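Local structure of Non-structural protein (Porcine reproductive and respiratory syndrome virus, 3IFU) at residues M87-N91 with L92-Q96; Q110-P113 with T114-K117. The protein acts, as the Nsp1alpha leader part of the viral polyprotein, as a zinc-binding papain-like cysteine protease and probably suppresses host interferon-beta production. One frame throughout, in Å; residues are numbered along the deposited sequence.

In the fold
Both contacts sit at a helix N-terminus in the papain-like cysteine protease region: contact 1 where the turn after helix 81-87 leads into helix 94-108, contact 2 where the turn after helix 94-108 leads into helix 113-118. Their centres are 19 Å apart, and the two do not touch. Contact 1 is a surface feature, with a single weak backbone hydrogen bond between its segments, packed in part on the second subunit; Phe94 is its buried element. Contact 2 is partly buried, held by two backbone hydrogen bonds and by leucine and valine packing, and lies beside the C-terminal tail, whose Met180 is a ligand of the second zinc ion. At neither N-cap position does the side chain make a capping bond.

Contact 1 of 2, residues M87-N91 with L92-Q96; sequences MTSGN and LNFQQ
Phe94, in the first turn of helix 94-108, passes the Ser89 hydroxyl with the near edge of its ring. CG anti to its backbone N (chi1 -178°) leads the ring past Ser89 and away from the turn. Its CB lies 3.7 Å from Gly90 O and also near the Ser89 hydroxyl. At CG the same OG stays the neighbour, and the closest approach comes one atom further on, with Phe94 CD1 3.4 Å from Ser89 OG. The hydroxyl reaches the ring at its edge, near its plane, and does not lie over a face. Beyond CD1 the ring leaves the turn and packs on Leu29 and on Pro163 of the second subunit. Ser89 OG stands between its own N and carbonyl carbon (chi1 60°) and is hydrogen-bonded to Ala85 O, so the polar atom at the ring edge is satisfied by helix 81-87.

Asn93 holds the N-cap position without a capping bond from its side chain. Its amide instead swings back along the turn, where ND2 is 3.7 Å from Ser89 CB. The backbone of Asn93 donates a weak, bent bond, N to Asn91 O at 3.3 Å and 133°. At exposed Leu92, CD2 lies 3.8 Å from Asn91 CB. Arg86 makes weak hydrogen bonds to Ser89 O and Gly90 O, tying the loop back to helix 81-87. The connection thus joins helix 81-87 to helix 94-108: Thr88 and Ser89 rest on Arg97 of the latter, while Asn91 packs on Arg124 of the second subunit.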
loop_
_atom_site.group_PDB
_atom_site.type_symbol
_atom_site.label_atom_id
_atom_site.label_comp_id
_atom_site.label_asym_id
_atom_site.label_seq_id
_atom_site.Cartn_x
_atom_site.Cartn_y
_atom_site.Cartn_z
ATOM N N MET A 87 1.548 -9.191 -0.659
ATOM C CA MET A 87 2.669 -9.553 0.199
ATOM C C MET A 87 3.130 -10.977 -0.052
ATOM O O MET A 87 4.207 -11.375 0.372
ATOM C CB MET A 87 2.273 -9.408 1.667
ATOM C CG MET A 87 1.600 -8.087 1.998
ATOM S SD MET A 87 1.357 -7.812 3.765
ATOM C CE MET A 87 -0.116 -8.741 4.075
ATOM N N THR A 88 2.316 -11.734 -0.770
ATOM C CA THR A 88 2.602 -13.135 -1.039
ATOM C C THR A 88 3.027 -13.454 -2.488
ATOM O O THR A 88 3.185 -14.616 -2.861
ATOM C CB THR A 88 1.368 -13.988 -0.582
ATOM O OG1 THR A 88 1.409 -14.168 0.840
ATOM C CG2 THR A 88 1.354 -15.314 -1.208
ATOM N N SER A 89 3.247 -12.421 -3.298
ATOM C CA SER A 89 3.664 -12.625 -4.684
ATOM C C SER A 89 4.703 -11.601 -5.129
ATOM O O SER A 89 5.018 -10.663 -4.400
ATOM C CB SER A 89 2.459 -12.544 -5.620
ATOM O OG SER A 89 1.829 -11.275 -5.525
ATOM N N GLY A 90 5.231 -11.793 -6.335
ATOM C CA GLY A 90 6.213 -10.873 -6.883
ATOM C C GLY A 90 5.601 -10.074 -8.019
ATOM O O GLY A 90 4.378 -10.037 -8.159
ATOM N N ASN A 91 6.439 -9.437 -8.834
ATOM C CA ASN A 91 5.955 -8.637 -9.959
ATOM C C ASN A 91 5.322 -9.486 -11.055
ATOM O O ASN A 91 4.183 -9.238 -11.460
ATOM C CB ASN A 91 7.094 -7.796 -10.545
ATOM C CG ASN A 91 7.209 -6.429 -9.886
ATOM O OD1 ASN A 91 7.238 -6.311 -8.662
ATOM N ND2 ASN A 91 7.282 -5.385 -10.704
ATOM N N LEU A 92 6.058 -10.480 -11.538
ATOM C CA LEU A 92 5.548 -11.365 -12.585
ATOM C C LEU A 92 5.034 -12.612 -11.882
ATOM O O LEU A 92 5.659 -13.667 -11.958
ATOM C CB LEU A 92 6.669 -11.746 -13.565
ATOM C CG LEU A 92 7.529 -10.658 -14.234
ATOM C CD1 LEU A 92 6.633 -9.552 -14.799
ATOM C CD2 LEU A 92 8.518 -10.079 -13.225
ATOM N N ASN A 93 3.895 -12.486 -11.205
ATOM C CA ASN A 93 3.328 -13.594 -10.442
ATOM C C ASN A 93 2.025 -13.165 -9.757
ATOM O O ASN A 93 1.192 -14.002 -9.401
ATOM C CB ASN A 93 4.357 -14.025 -9.382
ATOM C CG ASN A 93 3.952 -15.280 -8.628
ATOM O OD1 ASN A 93 3.445 -16.237 -9.217
ATOM N ND2 ASN A 93 4.200 -15.290 -7.316
ATOM N N PHE A 94 1.854 -11.854 -9.593
ATOM C CA PHE A 94 0.684 -11.286 -8.923
ATOM C C PHE A 94 -0.721 -11.704 -9.367
ATOM O O PHE A 94 -1.545 -12.052 -8.524
ATOM C CB PHE A 94 0.742 -9.756 -8.943
ATOM C CG PHE A 94 -0.404 -9.111 -8.220
ATOM C CD1 PHE A 94 -0.402 -9.027 -6.832
ATOM C CD2 PHE A 94 -1.515 -8.648 -8.921
ATOM C CE1 PHE A 94 -1.478 -8.499 -6.154
ATOM C CE2 PHE A 94 -2.607 -8.113 -8.245
ATOM C CZ PHE A 94 -2.588 -8.040 -6.858
ATOM N N GLN A 95 -1.016 -11.642 -10.663
ATOM C CA GLN A 95 -2.354 -12.010 -11.132
ATOM C C GLN A 95 -2.747 -13.409 -10.690
ATOM O O GLN A 95 -3.814 -13.619 -10.120
ATOM C CB GLN A 95 -2.447 -11.919 -12.656
ATOM C CG GLN A 95 -2.335 -10.506 -13.190
ATOM C CD GLN A 95 -2.501 -10.440 -14.697
ATOM O OE1 GLN A 95 -1.722 -11.037 -15.445
ATOM N NE2 GLN A 95 -3.521 -9.712 -15.153
ATOM N N GLN A 96 -1.874 -14.368 -10.961
ATOM C CA GLN A 96 -2.136 -15.744 -10.592
ATOM C C GLN A 96 -2.434 -15.806 -9.100
ATOM O O GLN A 96 -3.411 -16.408 -8.674
ATOM C CB GLN A 96 -0.920 -16.598 -10.921
ATOM C CG GLN A 96 -1.143 -18.071 -10.761
ATOM C CD GLN A 96 0.037 -18.733 -10.104
ATOM O OE1 GLN A 96 0.252 -18.586 -8.895
ATOM N NE2 GLN A 96 0.829 -19.453 -10.895
#

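Contact 2 of 2, residues Q110-P113 with T114-K117; sequences QLTP and TVLK
Thr112 and Val115 are brought together by their first torsions. In Thr112, OG1 is anti to the backbone N (chi1 -166°), which leaves CG2 between N and carbonyl carbon, facing the helix start; Val115 CG1 is likewise anti to its N (chi1 173°), which puts CG2 on the side of the threonine. The motif is a helix N-terminus with Thr112 as N-cap and Pro113 as the first helical residue. A methyl, not a hydroxyl, fills the place beside the first turn: Thr112 CG2 is 3.3 Å from Val115 CG2 and 3.1 Å from Val115 N, a tight fit. The hydroxyl instead bonds outward to Glu177 O.

Two backbone hydrogen bonds begin the helix. Leu116 N donates to Thr112 O at 2.9 Å, with 149° at the hydrogen, and Lys117 N to Pro113 O at 3.0 Å. Among the buried residues, Leu111 CD1 meets Leu116 CD2 at 4.0 Å, the two side chains crossing at about a right angle, and Leu111 CD1 also touches Val115 CG1. Leu111 and Val115 both pack on Ile105 of helix 94-108. The backbone of Leu111 is hydrogen-bonded to Ala179, next to the zinc ligand Met180. The extended chain of exposed Lys117 runs past Pro113 O, with Lys117 CG 3.1 Å from that oxygen.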
loop_
_atom_site.group_PDB
_atom_site.type_symbol
_atom_site.label_atom_id
_atom_site.label_comp_id
_atom_site.label_asym_id
_atom_site.label_seq_id
_atom_site.Cartn_x
_atom_site.Cartn_y
_atom_site.Cartn_z
ATOM N N GLN A 110 -14.716 -16.950 4.889
ATOM C CA GLN A 110 -14.195 -16.366 6.112
ATOM C C GLN A 110 -12.680 -16.497 6.092
ATOM O O GLN A 110 -12.131 -17.209 5.255
ATOM C CB GLN A 110 -14.756 -17.105 7.328
ATOM C CG GLN A 110 -14.563 -18.619 7.274
ATOM C CD GLN A 110 -15.085 -19.332 8.522
ATOM O OE1 GLN A 110 -16.220 -19.100 8.963
ATOM N NE2 GLN A 110 -14.260 -20.212 9.090
ATOM N N LEU A 111 -12.006 -15.804 7.001
ATOM C CA LEU A 111 -10.556 -15.877 7.078
ATOM C C LEU A 111 -10.239 -16.663 8.336
ATOM O O LEU A 111 -10.811 -16.410 9.400
ATOM C CB LEU A 111 -9.952 -14.470 7.143
ATOM C CG LEU A 111 -8.495 -14.278 6.694
ATOM C CD1 LEU A 111 -8.164 -15.132 5.458
ATOM C CD2 LEU A 111 -8.289 -12.804 6.382
ATOM N N THR A 112 -9.336 -17.626 8.222
ATOM C CA THR A 112 -9.009 -18.455 9.369
ATOM C C THR A 112 -7.551 -18.917 9.342
ATOM O O THR A 112 -6.908 -18.886 8.290
ATOM C CB THR A 112 -9.934 -19.678 9.384
ATOM O OG1 THR A 112 -9.847 -20.323 10.651
ATOM C CG2 THR A 112 -9.534 -20.665 8.301
ATOM N N PRO A 113 -7.009 -19.347 10.499
ATOM C CA PRO A 113 -5.613 -19.804 10.526
ATOM C C PRO A 113 -5.363 -20.880 9.473
ATOM O O PRO A 113 -4.286 -20.955 8.878
ATOM C CB PRO A 113 -5.453 -20.344 11.942
ATOM C CG PRO A 113 -6.348 -19.455 12.731
ATOM C CD PRO A 113 -7.585 -19.359 11.856
ATOM N N THR A 114 -6.374 -21.708 9.244
ATOM C CA THR A 114 -6.271 -22.778 8.272
ATOM C C THR A 114 -6.200 -22.236 6.845
ATOM O O THR A 114 -5.430 -22.740 6.027
ATOM C CB THR A 114 -7.455 -23.757 8.428
ATOM O OG1 THR A 114 -7.279 -24.520 9.630
ATOM C CG2 THR A 114 -7.551 -24.688 7.237
ATOM N N VAL A 115 -6.991 -21.210 6.545
ATOM C CA VAL A 115 -6.975 -20.621 5.212
ATOM C C VAL A 115 -5.663 -19.872 4.982
ATOM O O VAL A 115 -5.199 -19.760 3.849
ATOM C CB VAL A 115 -8.162 -19.658 5.003
ATOM C CG1 VAL A 115 -8.024 -18.934 3.672
ATOM C CG2 VAL A 115 -9.456 -20.436 5.010
ATOM N N LEU A 116 -5.065 -19.362 6.053
ATOM C CA LEU A 116 -3.796 -18.656 5.922
ATOM C C LEU A 116 -2.673 -19.670 5.702
ATOM O O LEU A 116 -1.690 -19.382 5.025
ATOM C CB LEU A 116 -3.518 -17.804 7.165
ATOM C CG LEU A 116 -4.436 -16.596 7.377
ATOM C CD1 LEU A 116 -4.120 -15.922 8.701
ATOM C CD2 LEU A 116 -4.268 -15.621 6.231
ATOM N N LYS A 117 -2.826 -20.861 6.277
ATOM C CA LYS A 117 -1.838 -21.921 6.111
ATOM C C LYS A 117 -1.904 -22.435 4.679
ATOM O O LYS A 117 -0.875 -22.653 4.051
ATOM C CB LYS A 117 -2.103 -23.070 7.087
ATOM C CG LYS A 117 -1.803 -22.718 8.531
ATOM C CD LYS A 117 -2.284 -23.802 9.493
ATOM C CE LYS A 117 -1.962 -23.446 10.952
ATOM N NZ LYS A 117 -2.565 -24.420 11.913
#